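Local coordinates for RTX toxin RtxA (Vibrio vulnificus MO6-24/O, PDB 6IMP), which is a secreted virulence toxin whose alpha/beta hydrolase effector domain, the part described here, probably acts as a hydrolase, at residues T21-L29 with Y138-S146; P182-Q193 with F237-P247. All coordinates share one frame; numbering follows the deposited sequence.

Contact 1 (T21-L29 with Y138-S146); sequences TPPRDKESL and YGESDGGPS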
loop_
_atom_site.group_PDB
_atom_site.type_symbol
_atom_site.label_atom_id
_atom_site.label_comp_id
_atom_site.label_asym_id
_atom_site.label_seq_id
_atom_site.Cartn_x
_atom_site.Cartn_y
_atom_site.Cartn_z
ATOM N N THR A 21 -1.112 14.773 18.854
ATOM C CA THR A 21 -1.357 16.117 19.340
ATOM C C THR A 21 -1.359 17.130 18.226
ATOM O O THR A 21 -0.308 17.477 17.708
ATOM C CB THR A 21 -0.240 16.515 20.289
ATOM O OG1 THR A 21 0.963 16.717 19.538
ATOM C CG2 THR A 21 -0.011 15.408 21.270
ATOM N N PRO A 22 -2.576 17.712 17.936
ATOM C CA PRO A 22 -2.821 17.918 16.495
ATOM C C PRO A 22 -2.144 19.180 15.988
ATOM O O PRO A 22 -1.217 19.607 16.654
ATOM C CB PRO A 22 -4.340 18.064 16.406
ATOM C CG PRO A 22 -4.864 17.521 17.687
ATOM C CD PRO A 22 -3.878 18.035 18.657
ATOM N N PRO A 23 -2.543 19.773 14.790
ATOM C CA PRO A 23 -3.097 18.906 13.763
ATOM C C PRO A 23 -2.156 18.848 12.570
ATOM O O PRO A 23 -1.157 19.535 12.557
ATOM C CB PRO A 23 -4.384 19.621 13.437
ATOM C CG PRO A 23 -3.974 21.049 13.370
ATOM C CD PRO A 23 -2.769 21.190 14.258
ATOM N N ARG A 24 -2.483 18.032 11.581
ATOM C CA ARG A 24 -1.461 17.527 10.677
ATOM C C ARG A 24 -0.905 18.579 9.742
ATOM O O ARG A 24 -1.646 19.371 9.203
ATOM C CB ARG A 24 -2.097 16.464 9.820
ATOM C CG ARG A 24 -3.152 17.030 8.900
ATOM C CD ARG A 24 -4.464 17.299 9.619
ATOM N NE ARG A 24 -5.481 17.838 8.708
ATOM C CZ ARG A 24 -6.539 17.162 8.262
ATOM N NH1 ARG A 24 -6.742 15.910 8.637
ATOM N NH2 ARG A 24 -7.397 17.742 7.436
ATOM N N ASP A 25 0.399 18.544 9.511
ATOM C CA ASP A 25 1.098 19.572 8.730
ATOM C C ASP A 25 1.580 19.080 7.368
ATOM O O ASP A 25 1.657 17.879 7.107
ATOM C CB ASP A 25 2.245 20.220 9.531
ATOM C CG ASP A 25 3.467 19.323 9.668
ATOM O OD1 ASP A 25 4.112 19.015 8.642
ATOM O OD2 ASP A 25 3.824 18.980 10.816
ATOM N N LYS A 26 1.869 20.043 6.501
ATOM C CA LYS A 26 2.288 19.789 5.122
ATOM C C LYS A 26 3.148 20.962 4.647
ATOM O O LYS A 26 3.321 21.937 5.382
ATOM C CB LYS A 26 1.065 19.658 4.207
ATOM C CG LYS A 26 -0.221 19.233 4.900
ATOM C CD LYS A 26 -1.430 19.825 4.225
ATOM C CE LYS A 26 -1.672 21.265 4.661
ATOM N NZ LYS A 26 -1.439 22.253 3.567
ATOM N N GLU A 27 3.633 20.897 3.403
ATOM C CA GLU A 27 4.458 21.984 2.826
ATOM C C GLU A 27 3.987 22.461 1.460
ATOM O O GLU A 27 3.265 21.758 0.759
ATOM C CB GLU A 27 5.925 21.573 2.726
ATOM C CG GLU A 27 6.214 20.517 1.676
ATOM C CD GLU A 27 5.824 19.140 2.139
ATOM O OE1 GLU A 27 4.679 18.978 2.619
ATOM O OE2 GLU A 27 6.677 18.229 2.046
ATOM N N SER A 28 4.452 23.652 1.084
ATOM C CA SER A 28 4.083 24.286 -0.191
ATOM C C SER A 28 5.332 24.889 -0.853
ATOM O O SER A 28 6.023 25.734 -0.272
ATOM C CB SER A 28 2.970 25.325 0.015
ATOM O OG SER A 28 3.478 26.597 0.376
ATOM N N LEU A 29 5.585 24.464 -2.087
ATOM C CA LEU A 29 6.906 23.970 -2.454
ATOM C C LEU A 29 7.520 24.697 -3.663
ATOM O O LEU A 29 8.302 25.635 -3.496
ATOM C CB LEU A 29 6.820 22.452 -2.673
ATOM C CG LEU A 29 8.148 21.725 -2.879
ATOM C CD1 LEU A 29 8.093 20.309 -2.334
ATOM C CD2 LEU A 29 8.535 21.693 -4.341
ATOM N N TYR A 138 -0.991 11.679 3.502
ATOM C CA TYR A 138 -2.248 11.019 3.234
ATOM C C TYR A 138 -3.024 10.925 4.524
ATOM O O TYR A 138 -2.446 10.695 5.591
ATOM C CB TYR A 138 -1.994 9.621 2.695
ATOM C CG TYR A 138 -1.666 9.596 1.226
ATOM C CD1 TYR A 138 -2.676 9.652 0.276
ATOM C CD2 TYR A 138 -0.351 9.501 0.783
ATOM C CE1 TYR A 138 -2.392 9.596 -1.075
ATOM C CE2 TYR A 138 -0.055 9.449 -0.571
ATOM C CZ TYR A 138 -1.079 9.500 -1.498
ATOM O OH TYR A 138 -0.800 9.469 -2.854
ATOM N N GLY A 139 -4.344 11.064 4.407
ATOM C CA GLY A 139 -5.247 11.130 5.560
ATOM C C GLY A 139 -4.829 12.180 6.572
ATOM O O GLY A 139 -4.824 13.376 6.274
ATOM N N GLU A 140 -4.466 11.726 7.770
ATOM C CA GLU A 140 -4.087 12.620 8.871
ATOM C C GLU A 140 -2.585 12.518 9.204
ATOM O O GLU A 140 -2.134 13.037 10.221
ATOM C CB GLU A 140 -4.944 12.319 10.118
ATOM C CG GLU A 140 -6.171 13.213 10.291
ATOM C CD GLU A 140 -6.823 13.062 11.671
ATOM O OE1 GLU A 140 -6.901 11.923 12.185
ATOM O OE2 GLU A 140 -7.261 14.087 12.245
ATOM N N SER A 141 -1.813 11.867 8.340
ATOM C CA SER A 141 -0.383 11.693 8.585
ATOM C C SER A 141 0.355 12.945 8.162
ATOM O O SER A 141 -0.050 13.611 7.209
ATOM C CB SER A 141 0.149 10.473 7.826
ATOM O OG SER A 141 -0.440 9.275 8.318
ATOM N N ASP A 142 1.437 13.265 8.867
ATOM C CA ASP A 142 2.190 14.489 8.585
ATOM C C ASP A 142 3.061 14.325 7.376
ATOM O O ASP A 142 3.577 13.243 7.117
ATOM C CB ASP A 142 3.104 14.861 9.738
ATOM C CG ASP A 142 2.358 15.378 10.925
ATOM O OD1 ASP A 142 1.523 16.303 10.767
ATOM O OD2 ASP A 142 2.635 14.869 12.030
ATOM N N GLY A 143 3.289 15.442 6.696
ATOM C CA GLY A 143 4.347 15.553 5.714
ATOM C C GLY A 143 3.824 15.511 4.303
ATOM O O GLY A 143 2.656 15.806 4.051
ATOM N N GLY A 144 4.701 15.131 3.383
ATOM C CA GLY A 144 4.437 15.271 1.963
ATOM C C GLY A 144 5.058 14.138 1.172
ATOM O O GLY A 144 6.240 13.829 1.328
ATOM N N PRO A 145 4.278 13.542 0.282
ATOM C CA PRO A 145 4.664 12.271 -0.269
ATOM C C PRO A 145 5.911 12.338 -1.160
ATOM O O PRO A 145 6.199 13.380 -1.756
ATOM C CB PRO A 145 3.423 11.854 -1.066
ATOM C CG PRO A 145 2.803 13.151 -1.478
ATOM C CD PRO A 145 3.028 14.054 -0.311
ATOM N N SER A 146 6.619 11.205 -1.232
ATOM C CA SER A 146 7.787 11.015 -2.101
ATOM C C SER A 146 8.172 9.517 -2.154
ATOM O O SER A 146 7.951 8.777 -1.197
ATOM C CB SER A 146 8.964 11.801 -1.559
ATOM O OG SER A 146 9.549 11.118 -0.456
#

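Contact 2 (P182-Q193 with F237-P247); sequences PIAADLARYAAQ and FSVEKNLKGLP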
loop_
_atom_site.group_PDB
_atom_site.type_symbol
_atom_site.label_atom_id
_atom_site.label_comp_id
_atom_site.label_asym_id
_atom_site.label_seq_id
_atom_site.Cartn_x
_atom_site.Cartn_y
_atom_site.Cartn_z
ATOM N N PRO A 182 4.186 -1.650 -5.462
ATOM C CA PRO A 182 5.646 -1.491 -5.450
ATOM C C PRO A 182 6.214 -1.118 -4.074
ATOM O O PRO A 182 7.328 -1.519 -3.737
ATOM C CB PRO A 182 5.882 -0.346 -6.440
ATOM C CG PRO A 182 4.590 0.399 -6.476
ATOM C CD PRO A 182 3.536 -0.641 -6.316
ATOM N N ILE A 183 5.464 -0.351 -3.288
ATOM C CA ILE A 183 5.916 -0.019 -1.938
ATOM C C ILE A 183 6.021 -1.289 -1.104
ATOM O O ILE A 183 7.028 -1.530 -0.433
ATOM C CB ILE A 183 4.973 0.961 -1.229
ATOM C CG1 ILE A 183 4.956 2.300 -1.966
ATOM C CG2 ILE A 183 5.435 1.170 0.205
ATOM C CD1 ILE A 183 3.784 3.188 -1.598
ATOM N N ALA A 184 4.950 -2.071 -1.135
ATOM C CA ALA A 184 4.896 -3.345 -0.442
ATOM C C ALA A 184 6.065 -4.240 -0.865
ATOM O O ALA A 184 6.642 -4.957 -0.048
ATOM C CB ALA A 184 3.568 -4.024 -0.721
ATOM N N ALA A 185 6.420 -4.183 -2.141
ATOM C CA ALA A 185 7.555 -4.948 -2.637
ATOM C C ALA A 185 8.838 -4.539 -1.930
ATOM O O ALA A 185 9.566 -5.401 -1.467
ATOM C CB ALA A 185 7.703 -4.811 -4.149
ATOM N N ASP A 186 9.092 -3.237 -1.802
ATOM C CA ASP A 186 10.301 -2.772 -1.098
ATOM C C ASP A 186 10.309 -3.200 0.381
ATOM O O ASP A 186 11.343 -3.639 0.897
ATOM C CB ASP A 186 10.495 -1.254 -1.220
ATOM C CG ASP A 186 11.960 -0.823 -1.002
ATOM O OD1 ASP A 186 12.687 -1.465 -0.208
ATOM O OD2 ASP A 186 12.388 0.161 -1.639
ATOM N N LEU A 187 9.167 -3.101 1.049
ATOM C CA LEU A 187 9.080 -3.584 2.423
ATOM C C LEU A 187 9.438 -5.066 2.461
ATOM O O LEU A 187 10.314 -5.485 3.215
ATOM C CB LEU A 187 7.689 -3.363 3.012
ATOM C CG LEU A 187 7.578 -3.654 4.517
ATOM C CD1 LEU A 187 8.468 -2.731 5.330
ATOM C CD2 LEU A 187 6.142 -3.510 4.987
ATOM N N ALA A 188 8.801 -5.849 1.602
ATOM C CA ALA A 188 9.030 -7.287 1.595
ATOM C C ALA A 188 10.532 -7.574 1.533
ATOM O O ALA A 188 11.040 -8.411 2.273
ATOM C CB ALA A 188 8.304 -7.944 0.428
ATOM N N ARG A 189 11.237 -6.825 0.685
ATOM C CA ARG A 189 12.685 -6.966 0.526
ATOM C C ARG A 189 13.389 -6.672 1.840
ATOM O O ARG A 189 14.018 -7.557 2.433
ATOM C CB ARG A 189 13.206 -6.023 -0.570
ATOM C CG ARG A 189 14.717 -6.011 -0.730
ATOM C CD ARG A 189 15.119 -5.465 -2.091
ATOM N NE ARG A 189 14.939 -4.012 -2.192
ATOM C CZ ARG A 189 14.883 -3.326 -3.338
ATOM N NH1 ARG A 189 14.963 -3.944 -4.512
ATOM N NH2 ARG A 189 14.711 -2.012 -3.313
ATOM N N TYR A 190 13.225 -5.443 2.317
ATOM C CA TYR A 190 13.848 -5.019 3.557
ATOM C C TYR A 190 13.636 -6.019 4.713
ATOM O O TYR A 190 14.553 -6.249 5.494
ATOM C CB TYR A 190 13.371 -3.611 3.943
ATOM C CG TYR A 190 13.499 -3.284 5.410
ATOM C CD1 TYR A 190 12.483 -3.593 6.286
ATOM C CD2 TYR A 190 14.629 -2.665 5.914
ATOM C CE1 TYR A 190 12.578 -3.295 7.636
ATOM C CE2 TYR A 190 14.744 -2.374 7.268
ATOM C CZ TYR A 190 13.709 -2.688 8.124
ATOM O OH TYR A 190 13.785 -2.406 9.469
ATOM N N ALA A 191 12.453 -6.626 4.806
ATOM C CA ALA A 191 12.125 -7.488 5.958
ATOM C C ALA A 191 12.912 -8.791 5.947
ATOM O O ALA A 191 13.388 -9.244 6.990
ATOM C CB ALA A 191 10.638 -7.780 6.008
ATOM N N ALA A 192 13.041 -9.388 4.767
ATOM C CA ALA A 192 13.813 -10.622 4.604
ATOM C C ALA A 192 15.301 -10.314 4.641
ATOM O O ALA A 192 16.108 -11.097 5.153
ATOM C CB ALA A 192 13.448 -11.302 3.295
ATOM N N GLN A 193 15.645 -9.151 4.106
ATOM C CA GLN A 193 17.014 -8.632 4.122
ATOM C C GLN A 193 17.526 -8.198 5.494
ATOM O O GLN A 193 18.704 -7.908 5.655
ATOM C CB GLN A 193 17.111 -7.464 3.147
ATOM C CG GLN A 193 17.404 -7.939 1.742
ATOM C CD GLN A 193 18.863 -8.304 1.581
ATOM O OE1 GLN A 193 19.689 -8.006 2.453
ATOM N NE2 GLN A 193 19.193 -8.957 0.472
ATOM N N PHE A 237 8.886 3.523 -8.241
ATOM C CA PHE A 237 7.834 2.568 -7.892
ATOM C C PHE A 237 7.751 1.409 -8.895
ATOM O O PHE A 237 6.653 0.974 -9.256
ATOM C CB PHE A 237 6.463 3.259 -7.816
ATOM C CG PHE A 237 6.396 4.420 -6.862
ATOM C CD1 PHE A 237 6.259 4.210 -5.496
ATOM C CD2 PHE A 237 6.373 5.721 -7.340
ATOM C CE1 PHE A 237 6.158 5.279 -4.620
ATOM C CE2 PHE A 237 6.266 6.797 -6.472
ATOM C CZ PHE A 237 6.146 6.576 -5.110
ATOM N N SER A 238 8.906 0.916 -9.345
ATOM C CA SER A 238 8.946 -0.303 -10.155
ATOM C C SER A 238 8.885 -1.527 -9.237
ATOM O O SER A 238 9.730 -1.685 -8.351
ATOM C CB SER A 238 10.208 -0.347 -11.017
ATOM O OG SER A 238 10.425 -1.650 -11.544
ATOM N N VAL A 239 7.872 -2.374 -9.443
ATOM C CA VAL A 239 7.707 -3.613 -8.653
ATOM C C VAL A 239 8.923 -4.524 -8.829
ATOM O O VAL A 239 9.477 -5.035 -7.855
ATOM C CB VAL A 239 6.444 -4.402 -9.081
ATOM C CG1 VAL A 239 6.388 -5.763 -8.397
ATOM C CG2 VAL A 239 5.185 -3.613 -8.771
ATOM N N GLU A 240 9.277 -4.743 -10.095
ATOM C CA GLU A 240 10.480 -5.481 -10.508
ATOM C C GLU A 240 11.732 -5.011 -9.757
ATOM O O GLU A 240 12.385 -5.801 -9.052
ATOM C CB GLU A 240 10.685 -5.302 -12.024
ATOM C CG GLU A 240 11.161 -6.542 -12.770
ATOM C CD GLU A 240 11.074 -6.379 -14.283
ATOM O OE1 GLU A 240 10.147 -5.680 -14.762
ATOM O OE2 GLU A 240 11.928 -6.952 -14.996
ATOM N N LYS A 241 12.031 -3.716 -9.890
ATOM C CA LYS A 241 13.210 -3.097 -9.272
ATOM C C LYS A 241 13.182 -3.233 -7.747
ATOM O O LYS A 241 14.174 -3.635 -7.132
ATOM C CB LYS A 241 13.293 -1.621 -9.673
ATOM C CG LYS A 241 14.502 -0.857 -9.133
ATOM C CD LYS A 241 14.743 0.418 -9.944
ATOM C CE LYS A 241 15.261 1.571 -9.099
ATOM N NZ LYS A 241 16.591 1.277 -8.498
ATOM N N ASN A 242 12.031 -2.930 -7.151
ATOM C CA ASN A 242 11.857 -3.028 -5.705
ATOM C C ASN A 242 11.863 -4.490 -5.185
ATOM O O ASN A 242 11.940 -4.720 -3.973
ATOM C CB ASN A 242 10.544 -2.357 -5.280
ATOM C CG ASN A 242 10.526 -0.856 -5.524
ATOM O OD1 ASN A 242 11.095 -0.345 -6.497
ATOM N ND2 ASN A 242 9.812 -0.147 -4.664
ATOM N N LEU A 243 11.735 -5.468 -6.084
ATOM C CA LEU A 243 11.685 -6.890 -5.680
ATOM C C LEU A 243 13.058 -7.560 -5.669
ATOM O O LEU A 243 13.229 -8.614 -5.039
ATOM C CB LEU A 243 10.752 -7.687 -6.599
ATOM C CG LEU A 243 9.285 -7.822 -6.193
ATOM C CD1 LEU A 243 8.520 -8.601 -7.262
ATOM C CD2 LEU A 243 9.150 -8.505 -4.841
ATOM N N LYS A 244 14.013 -6.965 -6.396
ATOM C CA LYS A 244 15.347 -7.551 -6.593
ATOM C C LYS A 244 16.058 -7.730 -5.272
ATOM O O LYS A 244 16.337 -6.762 -4.587
ATOM C CB LYS A 244 16.211 -6.661 -7.484
ATOM C CG LYS A 244 15.796 -6.649 -8.943
ATOM C CD LYS A 244 16.810 -5.917 -9.818
ATOM C CE LYS A 244 18.013 -6.790 -10.170
ATOM N NZ LYS A 244 18.353 -6.708 -11.622
ATOM N N GLY A 245 16.359 -8.974 -4.927
ATOM C CA GLY A 245 17.086 -9.272 -3.708
ATOM C C GLY A 245 16.131 -9.784 -2.670
ATOM O O GLY A 245 16.524 -10.079 -1.533
ATOM N N LEU A 246 14.859 -9.866 -3.052
ATOM C CA LEU A 246 13.925 -10.707 -2.345
ATOM C C LEU A 246 14.290 -12.154 -2.653
ATOM O O LEU A 246 14.529 -12.489 -3.822
ATOM C CB LEU A 246 12.484 -10.428 -2.767
ATOM C CG LEU A 246 11.455 -11.096 -1.856
ATOM C CD1 LEU A 246 11.462 -10.486 -0.459
ATOM C CD2 LEU A 246 10.069 -11.001 -2.471
ATOM N N PRO A 247 14.388 -13.002 -1.604
ATOM C CA PRO A 247 14.386 -14.448 -1.792
ATOM C C PRO A 247 13.286 -14.897 -2.761
ATOM O O PRO A 247 12.100 -14.694 -2.489
ATOM C CB PRO A 247 14.120 -14.991 -0.370
ATOM C CG PRO A 247 14.041 -13.795 0.538
ATOM C CD PRO A 247 14.664 -12.658 -0.201
#

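Contact 1 (T21-L29 with Y138-S146)
Asp-142 turns its carboxylate to the backbone of the loop before helix 31-41: OD1 takes the N-H of Asp-25, with Asp-25 N to Asp-142 OD1 at 2.8 Å, an almost straight bond (166°) that meets the oxygen nearly along its C-O axis. A chi1 of -72° sets CG of Asp-142 beside its own backbone N and brings OD1 to that N-H. Its other oxygen, OD2, forms a salt bridge with Arg-78 of strand 78-84, and the two carboxylate oxygens thus tie the loop to the sheet. One residue on, the backbone answers in the reverse sense, Gly-143 N giving its hydrogen to Asp-25 O at 3.0 Å. Asp-25 is therefore held through both its N-H and its C=O. Its own carboxylate lies nearly parallel to that of Asp-142, the planes 12° apart, and brings Asp-25 OD2 to 3.5 Å from Asp-142 OD1. On one flank Arg-24 bends at chi2, and the edge of its guanidinium lies beside CG of Glu-140, whose OE2 stays 4.1 Å from Arg-24 NH1, too far for a salt bridge. Arg-48 of helix 44-48 touches Arg-24 and bonds the carbonyls of Gly-139 and Ser-141. On the other flank the carboxylate of Glu-27 rests by the backbone of Gly-144, Glu-27 OE2 lying 3.7 Å from Gly-144 CA. Apolar packing plays little part here: both hydrogen bonds between the loops rest on the backbone of Asp-25, and Arg-78 probably offsets the repulsion between the two acidic groups at Asp-142.

Contact 2 (P182-Q193 with F237-P247)
In the alpha/beta hydrolase fold the helix after the nucleophile elbow packs against the sheet; here that helix, 180-192, which begins at the last glycine of a GxSxG sequence, probably the elbow, lies beside the short helix 239-243 and the turn after it. The two axes run almost parallel, 10° apart and 8.0 Å at closest approach. At the N-terminal end Pro-182 CG lies 3.7 Å from Phe-237 CB, and Val-239 CG2 packs against CB and CA of the same proline. Ala-185, small enough to let the helices close up, sets its CB against Asn-242 CB and Leu-243 CG. Asn-242 ND2 gives a weak bond to Pro-182 O and also bonds Tyr-151 OH of helix 147-164. Farther along, Leu-246 CD1 fits against Ala-188 and Ala-192, and the latter's methyl also touches the Pro-247 ring. Arg-189 leaves the helix with CG anti to the backbone N (chi1 175°) and bends at chi3, bringing one guanidinium face against Asn-242 O. A salt bridge from Arg-189 NH2 to Asp-186 OD2 (3.6 Å) steadies the group, while Arg-189 NH1 bonds both Lys-241 O at 2.8 Å, on a carbonyl lone pair, and Lys-244 O at 3.1 Å.

Overall arrangement
Contact 1 and contact 2 follow each other along the chain, the first closing before the second opens, and their centres lie 26 Å apart; the nearest atoms are about 5 Å from each other without touching. Helix 147-164 connects them: Ser-146 of contact 1 caps its start, and its Tyr-151 and Ala-154 lie against contact 2. Both contacts reach toward the probable nucleophile elbow around Ser-178: Tyr-138 of contact 1 touches Met-179 and meets His-106 edge-to-face, while Ile-183 of contact 2 touches the elbow with its side chain. Contact 1 is the more peripheral, about 18 Å from the chain centre against about 13 Å for contact 2, measured between centres.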